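Local coordinates for protein putative NADPH-dependent oxidoreductase (Desulfitobacterium hafniense DCB-2, PDB 3DB2) that probably catalyses NADPH-dependent oxidation or reduction of a substrate not yet identified, as a two-domain dehydrogenase of the GFO/IDH/MocA type, at residues V19-D22 and A23-S27; T173-G177 and P178-L182; A336-K339 and S340-K344. All blocks are in the same frame, centred on the assembly; numbering follows the deposited sequence.

Contact 1 (V19-D22 and A23-S27)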
# COMPACT_ATOMS: atom_id res chain seq x y z
N VAL C 19 -15.62 1.65 -27.67
CA VAL C 19 -14.26 1.21 -27.34
C VAL C 19 -14.16 -0.29 -27.56
O VAL C 19 -13.15 -0.71 -28.15
CB VAL C 19 -13.89 1.58 -25.91
CG1 VAL C 19 -12.57 0.98 -25.43
CG2 VAL C 19 -13.81 3.10 -25.82
N MSE C 20 -15.18 -1.04 -27.12
CA MSE C 20 -15.15 -2.49 -27.30
C MSE C 20 -15.11 -2.83 -28.78
O MSE C 20 -14.23 -3.58 -29.22
CB MSE C 20 -16.31 -3.19 -26.60
CG MSE C 20 -16.25 -3.29 -25.07
SE MSE C 20 -14.57 -4.03 -24.37
CE MSE C 20 -14.79 -5.82 -25.08
N ALA C 21 -16.04 -2.27 -29.56
CA ALA C 21 -16.13 -2.62 -30.98
C ALA C 21 -14.89 -2.20 -31.76
O ALA C 21 -14.46 -2.87 -32.69
CB ALA C 21 -17.40 -2.00 -31.57
N ASP C 22 -14.30 -1.07 -31.41
CA ASP C 22 -13.05 -0.65 -32.02
C ASP C 22 -12.01 -1.76 -31.91
O ASP C 22 -11.20 -2.06 -32.78
CB ASP C 22 -12.55 0.63 -31.35
CG ASP C 22 -13.27 1.86 -31.86
OD1 ASP C 22 -14.12 1.72 -32.77
OD2 ASP C 22 -13.00 2.95 -31.32
N ALA C 23 -12.01 -2.48 -30.79
CA ALA C 23 -11.08 -3.62 -30.70
C ALA C 23 -11.61 -4.89 -31.33
O ALA C 23 -10.91 -5.52 -32.14
CB ALA C 23 -10.77 -3.80 -29.22
N TYR C 24 -12.83 -5.32 -30.99
CA TYR C 24 -13.23 -6.69 -31.35
C TYR C 24 -13.55 -6.80 -32.83
O TYR C 24 -13.49 -7.91 -33.38
CB TYR C 24 -14.36 -7.25 -30.49
CG TYR C 24 -15.72 -6.63 -30.47
CD1 TYR C 24 -16.58 -6.76 -31.56
CD2 TYR C 24 -16.17 -5.91 -29.38
CE1 TYR C 24 -17.84 -6.20 -31.57
CE2 TYR C 24 -17.44 -5.33 -29.37
CZ TYR C 24 -18.26 -5.49 -30.48
OH TYR C 24 -19.52 -4.94 -30.50
N THR C 25 -13.91 -5.70 -33.50
CA THR C 25 -14.30 -5.91 -34.91
C THR C 25 -13.05 -6.13 -35.76
O THR C 25 -13.15 -6.46 -36.94
CB THR C 25 -15.14 -4.76 -35.46
OG1 THR C 25 -14.40 -3.52 -35.38
CG2 THR C 25 -16.38 -4.59 -34.61
N LYS C 26 -11.86 -5.98 -35.17
CA LYS C 26 -10.64 -6.36 -35.87
C LYS C 26 -10.47 -7.87 -36.02
O LYS C 26 -9.65 -8.31 -36.83
CB LYS C 26 -9.40 -5.83 -35.16
CG LYS C 26 -9.40 -4.35 -34.87
CD LYS C 26 -8.04 -3.98 -34.28
CE LYS C 26 -8.08 -2.54 -33.78
NZ LYS C 26 -6.70 -2.10 -33.37
N SER C 27 -11.22 -8.63 -35.22
CA SER C 27 -11.11 -10.07 -35.18
C SER C 27 -11.76 -10.80 -36.37
O SER C 27 -12.92 -10.53 -36.69
CB SER C 27 -11.77 -10.61 -33.91
OG SER C 27 -11.46 -11.98 -33.72
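The Tyr24 ring lies back over the preceding helical turn, with Ala21 under one of its faces. Ala21 CA sits 3.6 Å from the ring centroid and only 18° off the ring normal, which makes this a CH-pi contact; it is displaced from the centre toward the rim. The CE2 and CZ side of the ring carries the apolar contacts: Tyr24 CE2 comes to 3.7 Å from Met20 CB, and Tyr24 CZ to 3.8 Å from Ala21 CB. Met20 O approaches the ring obliquely near CD2. What folds the ring onto the helix is chi1 of 63°, which sets CG between the backbone N and the carbonyl carbon, a crowded position. An alanine in place of Tyr24 is likely to leave the CA and CB of Ala21 without their aromatic cover and to open a gap toward Leu30 and Leu32 of strand 30-36.

Tyr24 N donates to Met20 O over 2.8 Å in a nearly straight bond, 163° at the hydrogen, whereas the bonds of Ala23 N to Val19 O and Met20 O are weak. At the next carbonyl, Ala21 O is gripped twice by one residue: Thr25 N at 3.0 Å and Thr25 OG1 at 2.8 Å reach Ala21 O from opposite faces of its plane. The hydroxyl thus doubles the Thr25 N bond, next to a type I turn from Tyr24 to Ser27. Asp22 OD1 is hydrogen-bonded by Tyr50 OH and forms a salt bridge with Arg49, while selenomethionine Met20 packs on helix 302-316. The whole is the C-terminal end of the first helix in a Rossmann beta-alpha-beta unit, strand 6-11, helix 15-24 and strand 30-36, consistent with a dinucleotide-binding domain.

Contact 2 (T173-G177 and P178-L182)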
# COMPACT_ATOMS: atom_id res chain seq x y z
N THR C 173 -25.46 2.64 -6.54
CA THR C 173 -25.02 2.40 -7.91
C THR C 173 -23.52 2.18 -8.01
O THR C 173 -22.99 1.55 -8.93
CB THR C 173 -25.53 3.62 -8.71
OG1 THR C 173 -25.02 4.84 -8.17
CG2 THR C 173 -27.05 3.70 -8.53
N ALA C 174 -22.79 2.76 -7.05
CA ALA C 174 -21.33 2.65 -7.03
C ALA C 174 -20.85 2.35 -5.62
O ALA C 174 -20.32 3.17 -4.88
CB ALA C 174 -20.73 3.93 -7.60
N PRO C 175 -21.06 1.14 -5.16
CA PRO C 175 -20.64 0.79 -3.80
C PRO C 175 -19.14 1.00 -3.59
O PRO C 175 -18.27 0.59 -4.34
CB PRO C 175 -21.04 -0.68 -3.69
CG PRO C 175 -22.09 -0.88 -4.72
CD PRO C 175 -21.72 0.02 -5.87
N GLY C 176 -18.84 1.68 -2.50
CA GLY C 176 -17.51 2.07 -2.06
C GLY C 176 -16.89 3.07 -2.99
O GLY C 176 -15.68 3.33 -2.99
N GLY C 177 -17.71 3.70 -3.85
CA GLY C 177 -17.19 4.70 -4.78
C GLY C 177 -16.22 4.11 -5.79
O GLY C 177 -16.62 3.25 -6.59
N PRO C 178 -14.96 4.53 -5.76
CA PRO C 178 -13.97 3.97 -6.68
C PRO C 178 -13.77 2.48 -6.42
O PRO C 178 -13.24 1.77 -7.29
CB PRO C 178 -12.71 4.81 -6.42
CG PRO C 178 -12.88 5.26 -4.99
CD PRO C 178 -14.36 5.54 -4.87
N LEU C 179 -14.17 1.98 -5.26
CA LEU C 179 -13.95 0.54 -5.02
C LEU C 179 -14.61 -0.34 -6.08
O LEU C 179 -14.07 -1.35 -6.53
CB LEU C 179 -14.51 0.20 -3.66
CG LEU C 179 -14.15 -1.11 -2.98
CD1 LEU C 179 -12.67 -1.41 -3.17
CD2 LEU C 179 -14.58 -1.03 -1.53
N THR C 180 -15.83 0.06 -6.50
CA THR C 180 -16.48 -0.66 -7.60
C THR C 180 -15.86 -0.36 -8.95
O THR C 180 -15.35 -1.26 -9.63
CB THR C 180 -17.98 -0.31 -7.64
OG1 THR C 180 -18.63 -0.83 -6.47
CG2 THR C 180 -18.63 -0.98 -8.83
N GLN C 181 -15.86 0.89 -9.38
CA GLN C 181 -15.48 1.29 -10.71
C GLN C 181 -14.01 0.98 -11.01
O GLN C 181 -13.69 0.58 -12.13
CB GLN C 181 -15.68 2.80 -10.95
CG GLN C 181 -17.07 3.31 -11.19
CD GLN C 181 -18.11 2.22 -11.38
OE1 GLN C 181 -18.37 1.76 -12.50
NE2 GLN C 181 -18.71 1.82 -10.26
N LEU C 182 -13.16 1.21 -10.02
CA LEU C 182 -11.72 1.03 -10.17
C LEU C 182 -11.32 -0.27 -9.48
O LEU C 182 -10.60 -1.09 -10.04
CB LEU C 182 -10.92 2.20 -9.58
CG LEU C 182 -11.23 3.61 -10.10
CD1 LEU C 182 -10.21 4.63 -9.58
CD2 LEU C 182 -11.27 3.62 -11.61
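Pro175 and Thr180 meet through a hydroxyl-carbonyl hydrogen bond: Thr180 OG1 donates to Pro175 O over 2.6 Å, lying in the carbonyl plane on a lone pair (C=O...O angle 126°). Chi1 of -67° sets this hydroxyl beside its own backbone N, and that N also makes a weak, strongly bent bond to Pro175 O.

Among the backbone bonds, Leu179 N to Gly176 O is the straighter, 3.0 Å and 166° at the hydrogen, yet the donor stands well above the carbonyl plane. Thr180 N also reaches Gly177 O at 3.3 Å, again from above the plane. Gly177 N closes a type II turn on Ala174 O.

Van der Waals contacts are few. The Pro175 ring crosses Thr180 obliquely, its CD 3.3 Å from Thr180 OG1, and Ala174 CB lies 4.0 Å from Gln181 NE2.

The geometry is consistent with glycine at both positions 176 and 177: each has positive phi, and a modelled CB would clash with Leu179 CB at Gly176 or with Pro178 CD at Gly177. Beyond the segments, Asn217 bonds Gly176 O, and Leu179 packs on Val334 of helix 324-343.

The arrangement is a type II turn leading into a helix N-terminus, with Gly177 at the N-cap and Pro178 opening the short helix 178-181, a buried element of the GFO/IDH/MocA C-terminal domain.

Contact 3 (A336-K339 and S340-K344)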
# COMPACT_ATOMS: atom_id res chain seq x y z
N ALA C 336 -18.08 -6.90 0.87
CA ALA C 336 -17.53 -7.16 2.22
C ALA C 336 -16.84 -5.92 2.74
O ALA C 336 -16.91 -5.62 3.95
CB ALA C 336 -16.61 -8.36 2.14
N ALA C 337 -16.16 -5.21 1.83
CA ALA C 337 -15.47 -3.97 2.17
C ALA C 337 -16.43 -2.87 2.59
O ALA C 337 -16.18 -2.14 3.55
CB ALA C 337 -14.60 -3.49 1.00
N VAL C 338 -17.55 -2.71 1.89
CA VAL C 338 -18.57 -1.76 2.36
C VAL C 338 -19.17 -2.17 3.70
O VAL C 338 -19.38 -1.33 4.59
CB VAL C 338 -19.64 -1.61 1.26
CG1 VAL C 338 -20.77 -0.69 1.68
CG2 VAL C 338 -18.96 -1.07 0.01
N LYS C 339 -19.41 -3.47 3.88
CA LYS C 339 -19.95 -4.00 5.12
C LYS C 339 -18.94 -3.70 6.24
O LYS C 339 -19.38 -3.37 7.35
CB LYS C 339 -20.20 -5.49 5.10
CG LYS C 339 -20.96 -5.97 6.33
CD LYS C 339 -21.31 -7.45 6.29
CE LYS C 339 -22.48 -7.78 5.38
NZ LYS C 339 -23.75 -7.11 5.77
N SER C 340 -17.67 -3.80 5.88
CA SER C 340 -16.59 -3.62 6.87
C SER C 340 -16.59 -2.19 7.40
O SER C 340 -16.33 -1.90 8.57
CB SER C 340 -15.22 -4.01 6.29
OG SER C 340 -14.14 -3.64 7.11
N VAL C 341 -16.90 -1.24 6.51
CA VAL C 341 -16.96 0.16 6.87
C VAL C 341 -18.17 0.44 7.76
O VAL C 341 -17.98 1.10 8.78
CB VAL C 341 -17.04 1.11 5.66
CG1 VAL C 341 -17.32 2.56 6.06
CG2 VAL C 341 -15.72 1.06 4.95
N HIS C 342 -19.35 -0.04 7.38
CA HIS C 342 -20.51 0.17 8.22
C HIS C 342 -20.40 -0.42 9.62
O HIS C 342 -20.78 0.24 10.58
CB HIS C 342 -21.74 -0.45 7.51
CG HIS C 342 -22.01 0.41 6.29
ND1 HIS C 342 -22.13 -0.11 5.02
CD2 HIS C 342 -22.15 1.75 6.17
CE1 HIS C 342 -22.35 0.88 4.17
NE2 HIS C 342 -22.37 2.02 4.83
N GLU C 343 -19.89 -1.65 9.71
CA GLU C 343 -19.87 -2.46 10.91
C GLU C 343 -18.56 -2.35 11.69
O GLU C 343 -18.46 -2.95 12.76
CB GLU C 343 -20.19 -3.89 10.48
CG GLU C 343 -21.63 -3.96 9.95
CD GLU C 343 -22.19 -5.36 9.89
OE1 GLU C 343 -21.82 -6.25 10.69
OE2 GLU C 343 -23.04 -5.59 9.01
N LYS C 344 -17.61 -1.60 11.15
CA LYS C 344 -16.33 -1.31 11.74
C LYS C 344 -15.63 -2.59 12.20
O LYS C 344 -15.17 -2.79 13.33
CB LYS C 344 -16.49 -0.32 12.89
CG LYS C 344 -17.02 1.05 12.42
CD LYS C 344 -17.06 2.01 13.61
CE LYS C 344 -17.71 3.34 13.25
NZ LYS C 344 -17.78 4.21 14.47
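Ser340 and Ala336 mark the tightly packed side of this helical stretch: Ser340 N donates to Ala336 O over 2.8 Å, and Ser340 CB lies 3.3 Å from the same oxygen. Both residues are buried. Chi1 of 170° turns Ser340 OG away from its own N, and the hydroxyl is satisfied by Arg345 O and Asn202 N rather than by the preceding turn. The regular pattern continues with Val341 N to Ala337 O and with His342 N to Val338 O, the latter straight at 170°.

The solvent side belongs to the exposed His342 and Glu343, with the partly exposed Val338 and Lys339 straddling the boundary. His342 lies side by side with Val338, pointing the same way, and its CE1 touches Val338 CG1 at 3.3 Å. Its ND1 is 3.0 Å from Val338 O, but the angle is too poor for a hydrogen bond. Lys339 and Glu343 also run alongside each other. Their ion pair is long, Lys339 NZ to Glu343 OE2 being 3.6 Å, while Lys339 CG comes within 3.4 Å of the same OE2. Bends at chi3 and chi4 curl the lysine chain toward the carboxylate, whose other oxygen, OE1, pairs with Arg345. Lys344, with positive phi, leaves the helical path.

The inner face of this C-terminal end of helix 324-343 rests on strand 197-205 through Ala336, Ala337, Ser340 and Val341; Ala336 and Lys339 also reach Val347 of strand 347-348 and Ile352 of helix 349-353.

Along the chain the three contacts come in series. Contact 1 belongs to the Rossmann domain and stands apart: its centre is about 26 Å from that of contact 2 and about 38 Å from that of contact 3, on the other side of the chain's centre. Contacts 2 and 3, with centres about 14 Å apart, touch directly, Leu179 CD2 lying 3.5 Å from Ala337 CB and Gly176 N 3.7 Å from Val338 CG2. Thus the loop and short helix of 173-182 pack on helix 324-343, whose end also borders the mixed sheet. The spacing sets a helix of the Rossmann domain apart from this packed pair, consistent with a two-domain dehydrogenase.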